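Local structure of peptidoglycan DD-endopeptidase ShyB (Vibrio cholerae, 2GU1) at residues G109-S114 / A126-V131; S165-I170 / G187-R192; R199-Y204 / S272-R277; Q44-Q49 / G263-I268. The protein cleaves the peptide cross-links between adjacent peptidoglycan strands as a zinc-dependent DD-endopeptidase of the M23 family, probably making way for cell wall expansion. All coordinates share one frame; numbering follows the deposited sequence.

Contact 1 of 4, residues G109-S114 / A126-V131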
# COMPACT_ATOMS: atom_id res chain seq x y z
N GLY A 109 -14.09 -24.77 17.06
CA GLY A 109 -13.18 -25.14 16.00
C GLY A 109 -12.09 -24.30 16.64
O GLY A 109 -12.22 -23.97 17.82
N SER A 110 -11.04 -23.94 15.92
CA SER A 110 -10.03 -23.09 16.53
C SER A 110 -10.47 -21.68 16.14
O SER A 110 -11.38 -21.53 15.33
CB SER A 110 -8.66 -23.39 15.95
OG SER A 110 -8.69 -23.27 14.54
N PHE A 111 -9.85 -20.65 16.71
CA PHE A 111 -10.24 -19.29 16.36
C PHE A 111 -10.26 -19.08 14.85
O PHE A 111 -11.23 -18.58 14.29
CB PHE A 111 -9.30 -18.25 16.98
CG PHE A 111 -9.48 -16.87 16.42
CD1 PHE A 111 -10.69 -16.19 16.58
CD2 PHE A 111 -8.47 -16.27 15.67
CE1 PHE A 111 -10.89 -14.93 16.01
CE2 PHE A 111 -8.66 -15.02 15.09
CZ PHE A 111 -9.87 -14.35 15.26
N SER A 112 -9.18 -19.47 14.18
CA SER A 112 -9.08 -19.30 12.73
C SER A 112 -10.23 -19.94 11.96
O SER A 112 -10.82 -19.30 11.09
CB SER A 112 -7.75 -19.86 12.22
OG SER A 112 -6.66 -19.09 12.70
N VAL A 113 -10.54 -21.19 12.29
CA VAL A 113 -11.62 -21.91 11.62
C VAL A 113 -12.97 -21.25 11.87
O VAL A 113 -13.74 -21.01 10.94
CB VAL A 113 -11.68 -23.38 12.10
CG1 VAL A 113 -12.84 -24.09 11.45
CG2 VAL A 113 -10.37 -24.08 11.78
N SER A 114 -13.24 -20.97 13.14
CA SER A 114 -14.49 -20.34 13.54
C SER A 114 -14.64 -18.94 12.95
O SER A 114 -15.74 -18.52 12.61
CB SER A 114 -14.56 -20.27 15.07
OG SER A 114 -15.77 -19.68 15.49
N ALA A 126 -5.45 -13.06 9.74
CA ALA A 126 -4.02 -12.80 9.91
C ALA A 126 -3.83 -11.48 10.66
O ALA A 126 -3.04 -11.40 11.60
CB ALA A 126 -3.34 -12.74 8.56
N ASN A 127 -4.55 -10.44 10.23
CA ASN A 127 -4.45 -9.13 10.88
C ASN A 127 -4.79 -9.27 12.36
O ASN A 127 -4.09 -8.74 13.23
CB ASN A 127 -5.40 -8.13 10.19
CG ASN A 127 -5.27 -6.72 10.75
OD1 ASN A 127 -4.26 -6.37 11.37
ND2 ASN A 127 -6.29 -5.89 10.52
N ILE A 128 -5.86 -10.00 12.64
CA ILE A 128 -6.29 -10.21 14.02
C ILE A 128 -5.24 -10.94 14.86
O ILE A 128 -4.89 -10.48 15.95
CB ILE A 128 -7.63 -11.00 14.07
CG1 ILE A 128 -8.75 -10.14 13.49
CG2 ILE A 128 -7.95 -11.39 15.51
CD1 ILE A 128 -10.08 -10.86 13.34
N THR A 129 -4.75 -12.07 14.36
CA THR A 129 -3.75 -12.82 15.12
C THR A 129 -2.47 -12.00 15.30
O THR A 129 -1.80 -12.11 16.33
CB THR A 129 -3.42 -14.18 14.44
OG1 THR A 129 -3.04 -13.97 13.08
CG2 THR A 129 -4.63 -15.10 14.49
N GLN A 130 -2.15 -11.18 14.31
CA GLN A 130 -0.97 -10.32 14.36
C GLN A 130 -1.11 -9.30 15.49
O GLN A 130 -0.24 -9.19 16.35
CB GLN A 130 -0.79 -9.59 13.03
CG GLN A 130 0.27 -8.49 13.06
CD GLN A 130 0.10 -7.48 11.92
OE1 GLN A 130 -0.95 -6.83 11.81
NE2 GLN A 130 1.12 -7.34 11.09
N VAL A 131 -2.21 -8.56 15.48
CA VAL A 131 -2.48 -7.55 16.49
C VAL A 131 -2.52 -8.10 17.91
O VAL A 131 -1.94 -7.52 18.83
CB VAL A 131 -3.83 -6.83 16.21
CG1 VAL A 131 -4.24 -5.99 17.41
CG2 VAL A 131 -3.70 -5.96 14.97

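Contact 2 of 4, residues S165-I170 / G187-R192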
# COMPACT_ATOMS: atom_id res chain seq x y z
N SER A 165 -12.66 -2.52 3.28
CA SER A 165 -13.10 -2.74 4.66
C SER A 165 -11.95 -2.50 5.63
O SER A 165 -10.78 -2.49 5.22
CB SER A 165 -13.58 -4.18 4.85
OG SER A 165 -12.48 -5.07 4.76
N GLU A 166 -12.28 -2.34 6.90
CA GLU A 166 -11.27 -2.10 7.93
C GLU A 166 -11.78 -2.57 9.29
O GLU A 166 -12.92 -2.27 9.68
CB GLU A 166 -10.91 -0.61 8.00
CG GLU A 166 -9.70 -0.33 8.89
CD GLU A 166 -9.24 1.12 8.82
OE1 GLU A 166 -9.82 1.97 9.54
OE2 GLU A 166 -8.31 1.40 8.04
N ILE A 167 -10.95 -3.33 10.00
CA ILE A 167 -11.30 -3.82 11.32
C ILE A 167 -11.10 -2.65 12.29
O ILE A 167 -10.03 -2.03 12.29
CB ILE A 167 -10.38 -4.98 11.75
CG1 ILE A 167 -10.43 -6.09 10.69
CG2 ILE A 167 -10.77 -5.47 13.13
CD1 ILE A 167 -9.65 -7.35 11.08
N LYS A 168 -12.11 -2.37 13.10
CA LYS A 168 -12.03 -1.26 14.04
C LYS A 168 -11.87 -1.69 15.49
O LYS A 168 -11.28 -0.97 16.30
CB LYS A 168 -13.28 -0.37 13.91
CG LYS A 168 -13.56 0.10 12.48
CD LYS A 168 -12.26 0.47 11.74
CE LYS A 168 -12.12 1.98 11.50
NZ LYS A 168 -12.09 2.79 12.76
N ALA A 169 -12.39 -2.87 15.83
CA ALA A 169 -12.30 -3.37 17.19
C ALA A 169 -12.23 -4.89 17.22
O ALA A 169 -12.80 -5.58 16.37
CB ALA A 169 -13.51 -2.88 18.00
N ILE A 170 -11.52 -5.40 18.22
CA ILE A 170 -11.32 -6.83 18.39
C ILE A 170 -11.51 -7.13 19.87
O ILE A 170 -10.87 -6.51 20.72
CB ILE A 170 -9.88 -7.23 17.99
CG1 ILE A 170 -9.65 -6.91 16.50
CG2 ILE A 170 -9.63 -8.69 18.29
CD1 ILE A 170 -8.22 -7.14 16.04
N GLY A 187 -3.76 4.99 13.61
CA GLY A 187 -3.65 3.79 12.81
C GLY A 187 -3.12 2.54 13.49
O GLY A 187 -2.81 1.55 12.83
N ARG A 188 -3.02 2.57 14.82
CA ARG A 188 -2.54 1.41 15.57
C ARG A 188 -3.61 0.97 16.56
O ARG A 188 -4.45 1.79 16.97
CB ARG A 188 -1.26 1.74 16.35
CG ARG A 188 -0.05 2.04 15.49
CD ARG A 188 1.20 2.14 16.34
NE ARG A 188 1.13 3.20 17.34
CZ ARG A 188 2.00 3.34 18.34
NH1 ARG A 188 3.00 2.48 18.46
NH2 ARG A 188 1.88 4.34 19.21
N PHE A 189 -3.58 -0.30 16.95
CA PHE A 189 -4.53 -0.85 17.93
C PHE A 189 -4.00 -0.69 19.35
O PHE A 189 -2.82 -0.96 19.60
CB PHE A 189 -4.77 -2.35 17.70
CG PHE A 189 -5.75 -2.65 16.62
CD1 PHE A 189 -5.36 -2.68 15.29
CD2 PHE A 189 -7.09 -2.89 16.94
CE1 PHE A 189 -6.29 -2.95 14.27
CE2 PHE A 189 -8.02 -3.17 15.93
CZ PHE A 189 -7.62 -3.19 14.60
N TYR A 190 -4.88 -0.28 20.26
CA TYR A 190 -4.54 -0.09 21.67
C TYR A 190 -5.49 -0.91 22.54
O TYR A 190 -6.62 -1.19 22.12
CB TYR A 190 -4.71 1.38 22.07
CG TYR A 190 -3.68 2.32 21.48
CD1 TYR A 190 -2.68 2.89 22.29
CD2 TYR A 190 -3.70 2.65 20.13
CE1 TYR A 190 -1.74 3.77 21.77
CE2 TYR A 190 -2.75 3.53 19.59
CZ TYR A 190 -1.78 4.09 20.41
OH TYR A 190 -0.85 4.95 19.89
N ASP A 191 -5.05 -1.30 23.73
CA ASP A 191 -5.95 -2.03 24.62
C ASP A 191 -6.73 -0.97 25.39
O ASP A 191 -6.51 0.23 25.18
CB ASP A 191 -5.20 -2.98 25.57
CG ASP A 191 -4.18 -2.27 26.45
OD1 ASP A 191 -4.37 -1.09 26.81
OD2 ASP A 191 -3.18 -2.93 26.82
N ARG A 192 -7.63 -1.39 26.28
CA ARG A 192 -8.45 -0.44 27.02
C ARG A 192 -7.69 0.51 27.93
O ARG A 192 -8.19 1.59 28.25
CB ARG A 192 -9.51 -1.17 27.85
CG ARG A 192 -10.31 -2.19 27.08
CD ARG A 192 -11.46 -2.72 27.92
NE ARG A 192 -12.49 -1.70 28.06
CZ ARG A 192 -13.63 -1.69 27.38
NH1 ARG A 192 -13.89 -2.65 26.50
NH2 ARG A 192 -14.49 -0.70 27.55

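Contact 3 of 4, residues R199-Y204 / S272-R277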
# COMPACT_ATOMS: atom_id res chain seq x y z
N ARG A 199 4.17 -1.91 17.57
CA ARG A 199 5.35 -1.09 17.77
C ARG A 199 5.36 0.17 16.93
O ARG A 199 4.77 0.22 15.86
CB ARG A 199 6.62 -1.90 17.50
CG ARG A 199 6.92 -2.94 18.58
CD ARG A 199 8.42 -3.12 18.77
NE ARG A 199 9.05 -3.78 17.63
CZ ARG A 199 10.37 -3.91 17.49
NH1 ARG A 199 11.19 -3.42 18.41
NH2 ARG A 199 10.86 -4.53 16.43
N ALA A 200 6.03 1.20 17.44
CA ALA A 200 6.14 2.47 16.74
C ALA A 200 7.16 2.32 15.62
O ALA A 200 7.80 1.26 15.48
CB ALA A 200 6.58 3.57 17.70
N PHE A 201 7.33 3.38 14.84
CA PHE A 201 8.25 3.36 13.71
C PHE A 201 9.46 4.24 13.97
O PHE A 201 9.45 5.12 14.84
CB PHE A 201 7.57 3.91 12.46
CG PHE A 201 6.30 3.20 12.08
CD1 PHE A 201 5.19 3.92 11.64
CD2 PHE A 201 6.23 1.82 12.09
CE1 PHE A 201 4.03 3.28 11.21
CE2 PHE A 201 5.08 1.16 11.66
CZ PHE A 201 3.98 1.88 11.22
N ASN A 202 10.52 3.99 13.21
CA ASN A 202 11.70 4.84 13.28
C ASN A 202 11.38 5.93 12.27
O ASN A 202 10.66 5.69 11.30
CB ASN A 202 12.96 4.09 12.85
CG ASN A 202 13.43 3.10 13.90
OD1 ASN A 202 13.26 3.33 15.09
ND2 ASN A 202 14.04 2.01 13.45
N ARG A 203 11.89 7.13 12.49
CA ARG A 203 11.63 8.23 11.56
C ARG A 203 12.41 8.09 10.24
O ARG A 203 11.88 8.37 9.17
CB ARG A 203 11.99 9.56 12.22
CG ARG A 203 11.91 10.75 11.29
CD ARG A 203 10.48 11.07 10.96
NE ARG A 203 9.80 11.66 12.11
CZ ARG A 203 8.50 11.94 12.15
NH1 ARG A 203 7.72 11.68 11.10
NH2 ARG A 203 7.98 12.48 13.25
N TYR A 204 13.66 7.64 10.34
CA TYR A 204 14.56 7.51 9.18
C TYR A 204 14.87 6.10 8.70
O TYR A 204 15.05 5.19 9.50
CB TYR A 204 15.89 8.21 9.50
CG TYR A 204 15.74 9.68 9.82
CD1 TYR A 204 15.53 10.62 8.81
CD2 TYR A 204 15.77 10.13 11.14
CE1 TYR A 204 15.35 11.97 9.11
CE2 TYR A 204 15.59 11.47 11.45
CZ TYR A 204 15.38 12.39 10.43
OH TYR A 204 15.20 13.72 10.74
N SER A 272 -2.46 -2.90 9.01
CA SER A 272 -3.61 -2.62 8.16
C SER A 272 -3.67 -1.21 7.57
O SER A 272 -4.37 -0.96 6.59
CB SER A 272 -4.91 -2.89 8.93
OG SER A 272 -4.93 -2.17 10.16
N VAL A 273 -2.91 -0.28 8.16
CA VAL A 273 -2.93 1.11 7.72
C VAL A 273 -1.65 1.62 7.03
O VAL A 273 -1.72 2.33 6.03
CB VAL A 273 -3.24 2.02 8.94
CG1 VAL A 273 -3.19 3.48 8.54
CG2 VAL A 273 -4.62 1.67 9.52
N TYR A 274 -0.50 1.23 7.57
CA TYR A 274 0.79 1.71 7.06
C TYR A 274 1.62 0.81 6.14
O TYR A 274 1.70 -0.40 6.33
CB TYR A 274 1.68 2.07 8.25
CG TYR A 274 1.18 3.20 9.11
CD1 TYR A 274 1.43 4.53 8.76
CD2 TYR A 274 0.45 2.95 10.27
CE1 TYR A 274 0.98 5.58 9.55
CE2 TYR A 274 -0.01 3.99 11.07
CZ TYR A 274 0.26 5.30 10.71
OH TYR A 274 -0.15 6.34 11.51
N LYS A 275 2.26 1.44 5.16
CA LYS A 275 3.16 0.77 4.24
C LYS A 275 4.27 1.79 3.99
O LYS A 275 4.06 3.00 4.14
CB LYS A 275 2.49 0.45 2.89
CG LYS A 275 1.32 -0.52 2.91
CD LYS A 275 0.85 -0.75 1.48
CE LYS A 275 -0.34 -1.71 1.38
NZ LYS A 275 -1.59 -1.10 1.91
N THR A 276 5.45 1.30 3.61
CA THR A 276 6.57 2.18 3.28
C THR A 276 7.15 1.67 1.97
O THR A 276 7.15 0.46 1.71
CB THR A 276 7.68 2.16 4.36
OG1 THR A 276 8.02 0.80 4.67
CG2 THR A 276 7.21 2.87 5.62
N ARG A 277 7.61 2.59 1.13
CA ARG A 277 8.21 2.25 -0.16
C ARG A 277 9.65 2.76 -0.21
O ARG A 277 9.95 3.83 0.33
CB ARG A 277 7.45 2.90 -1.31
CG ARG A 277 6.03 2.47 -1.47
CD ARG A 277 5.43 3.26 -2.61
NE ARG A 277 4.14 2.73 -3.03
CZ ARG A 277 3.29 3.41 -3.79
NH1 ARG A 277 3.59 4.64 -4.19
NH2 ARG A 277 2.14 2.85 -4.16

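Contact 4 of 4, residues Q44-Q49 / G263-I268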
# COMPACT_ATOMS: atom_id res chain seq x y z
N GLN A 44 0.74 2.94 -9.12
CA GLN A 44 -0.58 2.33 -8.99
C GLN A 44 -0.70 1.11 -9.92
O GLN A 44 -1.26 0.08 -9.56
CB GLN A 44 -1.66 3.33 -9.37
CG GLN A 44 -1.58 4.69 -8.69
CD GLN A 44 -2.32 4.72 -7.38
OE1 GLN A 44 -2.05 3.94 -6.47
NE2 GLN A 44 -3.27 5.65 -7.26
N LEU A 45 -0.18 1.25 -11.13
CA LEU A 45 -0.29 0.19 -12.13
C LEU A 45 0.46 -1.10 -11.85
O LEU A 45 0.13 -2.15 -12.40
CB LEU A 45 0.09 0.76 -13.50
CG LEU A 45 -0.91 1.85 -13.94
CD1 LEU A 45 -0.35 2.63 -15.13
CD2 LEU A 45 -2.27 1.20 -14.29
N ASP A 46 1.47 -1.05 -10.98
CA ASP A 46 2.22 -2.25 -10.65
C ASP A 46 1.41 -3.20 -9.76
O ASP A 46 1.70 -4.39 -9.68
CB ASP A 46 3.52 -1.90 -9.92
CG ASP A 46 4.69 -1.77 -10.85
OD1 ASP A 46 5.81 -1.58 -10.35
OD2 ASP A 46 4.51 -1.85 -12.09
N MET A 47 0.40 -2.66 -9.09
CA MET A 47 -0.42 -3.48 -8.20
C MET A 47 -1.77 -3.91 -8.78
O MET A 47 -2.67 -4.22 -8.01
CB MET A 47 -0.65 -2.73 -6.88
CG MET A 47 -1.50 -1.47 -7.00
SD MET A 47 -1.82 -0.66 -5.40
CE MET A 47 -0.47 0.52 -5.32
N ILE A 48 -1.90 -3.95 -10.11
CA ILE A 48 -3.17 -4.37 -10.71
C ILE A 48 -3.50 -5.79 -10.29
O ILE A 48 -2.65 -6.67 -10.34
CB ILE A 48 -3.16 -4.31 -12.25
CG1 ILE A 48 -2.03 -5.19 -12.80
CG2 ILE A 48 -3.03 -2.88 -12.70
CD1 ILE A 48 -2.08 -5.39 -14.30
N GLN A 49 -4.75 -6.00 -9.89
CA GLN A 49 -5.21 -7.30 -9.43
C GLN A 49 -6.36 -7.82 -10.30
O GLN A 49 -7.12 -7.04 -10.87
CB GLN A 49 -5.70 -7.18 -7.99
CG GLN A 49 -4.66 -6.71 -6.99
CD GLN A 49 -3.60 -7.76 -6.71
OE1 GLN A 49 -3.93 -8.89 -6.36
NE2 GLN A 49 -2.33 -7.39 -6.88
N GLY A 263 13.09 2.25 -10.81
CA GLY A 263 14.24 1.38 -10.62
C GLY A 263 13.85 0.23 -9.72
O GLY A 263 12.67 -0.16 -9.68
N ASN A 264 14.81 -0.34 -9.00
CA ASN A 264 14.52 -1.43 -8.08
C ASN A 264 13.81 -0.82 -6.87
O ASN A 264 14.28 0.16 -6.29
CB ASN A 264 15.81 -2.11 -7.60
CG ASN A 264 16.55 -2.81 -8.71
OD1 ASN A 264 16.00 -3.67 -9.38
ND2 ASN A 264 17.81 -2.44 -8.92
N TYR A 265 12.66 -1.39 -6.50
CA TYR A 265 11.96 -0.84 -5.35
C TYR A 265 11.30 -1.91 -4.51
O TYR A 265 11.10 -3.05 -4.94
CB TYR A 265 10.97 0.27 -5.77
CG TYR A 265 9.62 -0.18 -6.31
CD1 TYR A 265 8.54 -0.40 -5.46
CD2 TYR A 265 9.41 -0.31 -7.68
CE1 TYR A 265 7.28 -0.72 -5.96
CE2 TYR A 265 8.15 -0.63 -8.20
CZ TYR A 265 7.09 -0.83 -7.33
OH TYR A 265 5.83 -1.09 -7.84
N LEU A 266 11.00 -1.53 -3.28
CA LEU A 266 10.43 -2.46 -2.32
C LEU A 266 9.28 -1.79 -1.58
O LEU A 266 9.27 -0.57 -1.41
CB LEU A 266 11.54 -2.83 -1.33
CG LEU A 266 11.59 -4.09 -0.47
CD1 LEU A 266 11.67 -5.33 -1.36
CD2 LEU A 266 12.82 -4.01 0.42
N VAL A 267 8.32 -2.59 -1.14
CA VAL A 267 7.20 -2.07 -0.38
C VAL A 267 6.98 -3.01 0.80
O VAL A 267 6.94 -4.23 0.64
CB VAL A 267 5.89 -2.03 -1.21
CG1 VAL A 267 4.74 -1.55 -0.32
CG2 VAL A 267 6.07 -1.10 -2.41
N ILE A 268 6.86 -2.43 1.99
CA ILE A 268 6.65 -3.22 3.19
C ILE A 268 5.32 -2.83 3.79
O ILE A 268 4.96 -1.65 3.82
CB ILE A 268 7.79 -2.96 4.22
CG1 ILE A 268 9.11 -3.51 3.67
CG2 ILE A 268 7.45 -3.60 5.56
CD1 ILE A 268 10.29 -3.29 4.59

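Contact 1 of 4, residues G109-S114 / A126-V131
The far end of the Phe111 ring meets two neighbouring side chains of the helix segment 126-131, Ile128 and Thr129. Ile128 gives the closer approach: its branch methyl CG2 lies 3.5 Å from Phe111 CZ, coming in obliquely to the ring, while its chain end CD1 reaches the same corner within the ring plane, 4.0 Å from CZ. Two methyls of one isoleucine thus meet the CZ end of the ring, CG2 lying near CE2 as well, which suits a beta-branched residue with one long and one short arm. Thr129 adds its methyl at the ring's edge, CG2 standing 4.1 Å from Phe111 CE2. With OG1 set between backbone N and carbonyl carbon (chi1 54°), the threonine turns this methyl to the ring and its hydroxyl to carbonyls of its own helix.

Phe111 owes its reach to a first torsion of 168°, which carries the ring off the first turn of its helix. A long flat side chain is apt here, since the helix backbones themselves stay apart and the contact is wholly apolar. Helices 111-117 and 122-132 lie against the antiparallel sheet of the Csd3-like second domain: Phe111 also makes edge-to-face pairs with Phe148 of strand 147-157 and Phe172 of strand 160-173, and Ile128 packs on Ile150, Ile167 and Ile170 of the same two strands.

Contact 2 of 4, residues S165-I170 / G187-R192
The Phe189 ring is the one flat group that joins these two strands, and strand 165-170 meets it at the corner formed by CZ and CE2. Near the ring plane, at the edge, lies the backbone nitrogen of Ala169, 4.4 Å from Phe189 CE2. The other neighbours come in obliquely: Ile167 O is 3.5 Å from Phe189 CZ, Lys168 O is 4.0 Å from CE2, and Ile170 CD1 is 4.0 Å from CE2. This end of the ring therefore touches backbone carbonyls as well as aliphatic carbon. Ile167 and Ile170 cross the phenylalanine side chain at about a right angle, Ile167 offering its branch methyl CG2 to CZ at 4.2 Å and Ile170 the end of its longer arm.

Both strands belong to the five-stranded antiparallel sheet of the Csd3-like domain, in which 179-183 lies between 160-173 and 189-191. The two segments are next-but-one neighbours and run nearly parallel, with their axes 8.7 Å apart and 13° between them. At Lys168 and Ala169, which both face Leu151, strand 160-173 has a classic beta bulge. Ile167 and Ile170, three positions apart across this bulge, both point toward Phe189, as they could not in a regular strand.

Phenylalanine suits its position because a large apolar ring can span the width of the intervening strand; CG opposite the carbonyl carbon (chi1 -81°) sends it toward strand 165-170. Arg188 NH2 donates a bent hydrogen bond to Tyr190 OH at 2.9 Å, tilted from the guanidinium plane, and Asp186 forms a salt bridge with Arg188 and a hydrogen bond with Tyr190 OH.

Contact 3 of 4, residues R199-Y204 / S272-R277
Phe201 and Tyr274 approach each other from backbones that stay well apart, their CA atoms 10.1 Å from one another. Residues 199-204 form an extended connection without regular secondary structure, whereas 274-277 open strand 274-281. Two aromatic side chains are long enough to bridge such a separation; in each, CG stands opposite the carbonyl carbon (chi1 -56° and -63°), which carries the ring into the gap.

The rings form a T-shaped (edge-to-face) pair with centroids 5.0 Å apart and planes at 79°. Phe201 supplies the edge: its CE1 lies 3.5 Å from Tyr274 CG, over the face near the rim, and its CZ reaches back to Tyr274 CB at 3.8 Å. In such a pair the slightly positive ring hydrogens meet the electron-rich face. The other face of Tyr274 carries Val273 CG1, 4.0 Å above the plane, which places the tyrosine ring between an aromatic edge and a methyl group.

This pair joins the long connection between strands 189-191 and 213-215 to the M23 peptidase sheet, where strand 274-281 lies between 265-269 and 312-318. Tyrosine suits the position because its face serves the stack while its OH hydrogen-bonds with Asp186 O. Val318 of strand 312-318 and Pro331 also touch Tyr274.

Contact 4 of 4, residues Q44-Q49 / G263-I268
One hydrogen bond carries this contact: Tyr265 OH donates to Asp46 OD1 over a short 2.6 Å. The carboxylate oxygen receives it on its anti lone pair, the one directed away from the other oxygen. The two side chains come from opposite directions, and the carboxylate and ring planes lie only 5° apart, so that the acid continues the plane of the phenol. Tyrosine fits well, since its rigid ring carries a donor far from its strand; a short aspartate on the 3-10 segment 45-46 presents a carboxylate oxygen as acceptor.

Van der Waals contacts accompany the bond. Asp46 OD1 also lies at the ring edge, 3.3 Å from Tyr265 CE2, and Asp46 CB comes to 3.2 Å from Tyr265 OH. Within the strand segment, Gly263 O and Val267 CG2 lie in the ring plane, the first on its CD2 side and the second on its CD1-CE1 side. Tyr265 holds CG between its backbone N and carbonyl carbon, with chi1 at 81°, and this sends the ring out toward the turn.

As for charge, Asp46 OD1 makes a long, weak ion pair with Arg257 NE, which would probably help to keep the carboxylate ionised and a good acceptor.

The turn at 45-46 belongs to the loop between helix 29-38 and strand 53-58 of the LysM-like domain, while strand 265-269 lies between 251-259 and 274-281 in the M23 peptidase sheet. Leu43 and Leu279 touch the Tyr265 side chain, and His259 of strand 251-259 touches Asp46, placing this bond at the junction of the two domains.

In the fold
Contacts 1 and 2 share the interior of the Csd3-like domain, their centres about 15 Å apart: Val131 CG2 packs 3.7 Å from Phe189 CD1. Contact 3 ties that domain to the M23 peptidase domain, and contact 4 ties the LysM-like domain to it; the centres of contacts 3 and 4 lie about 17 Å apart. These two interdomain contacts meet in one sheet, where Thr276 O and Ile268 N, 2.9 Å apart, probably form a hydrogen bond between neighbouring strands. Contacts 1 and 2 both lie within the chain loop closed by contact 4. Contact 4 approaches the zinc site, held by His232, Asp236 and His313: the Tyr265 side chain is about 11 Å from the zinc ion.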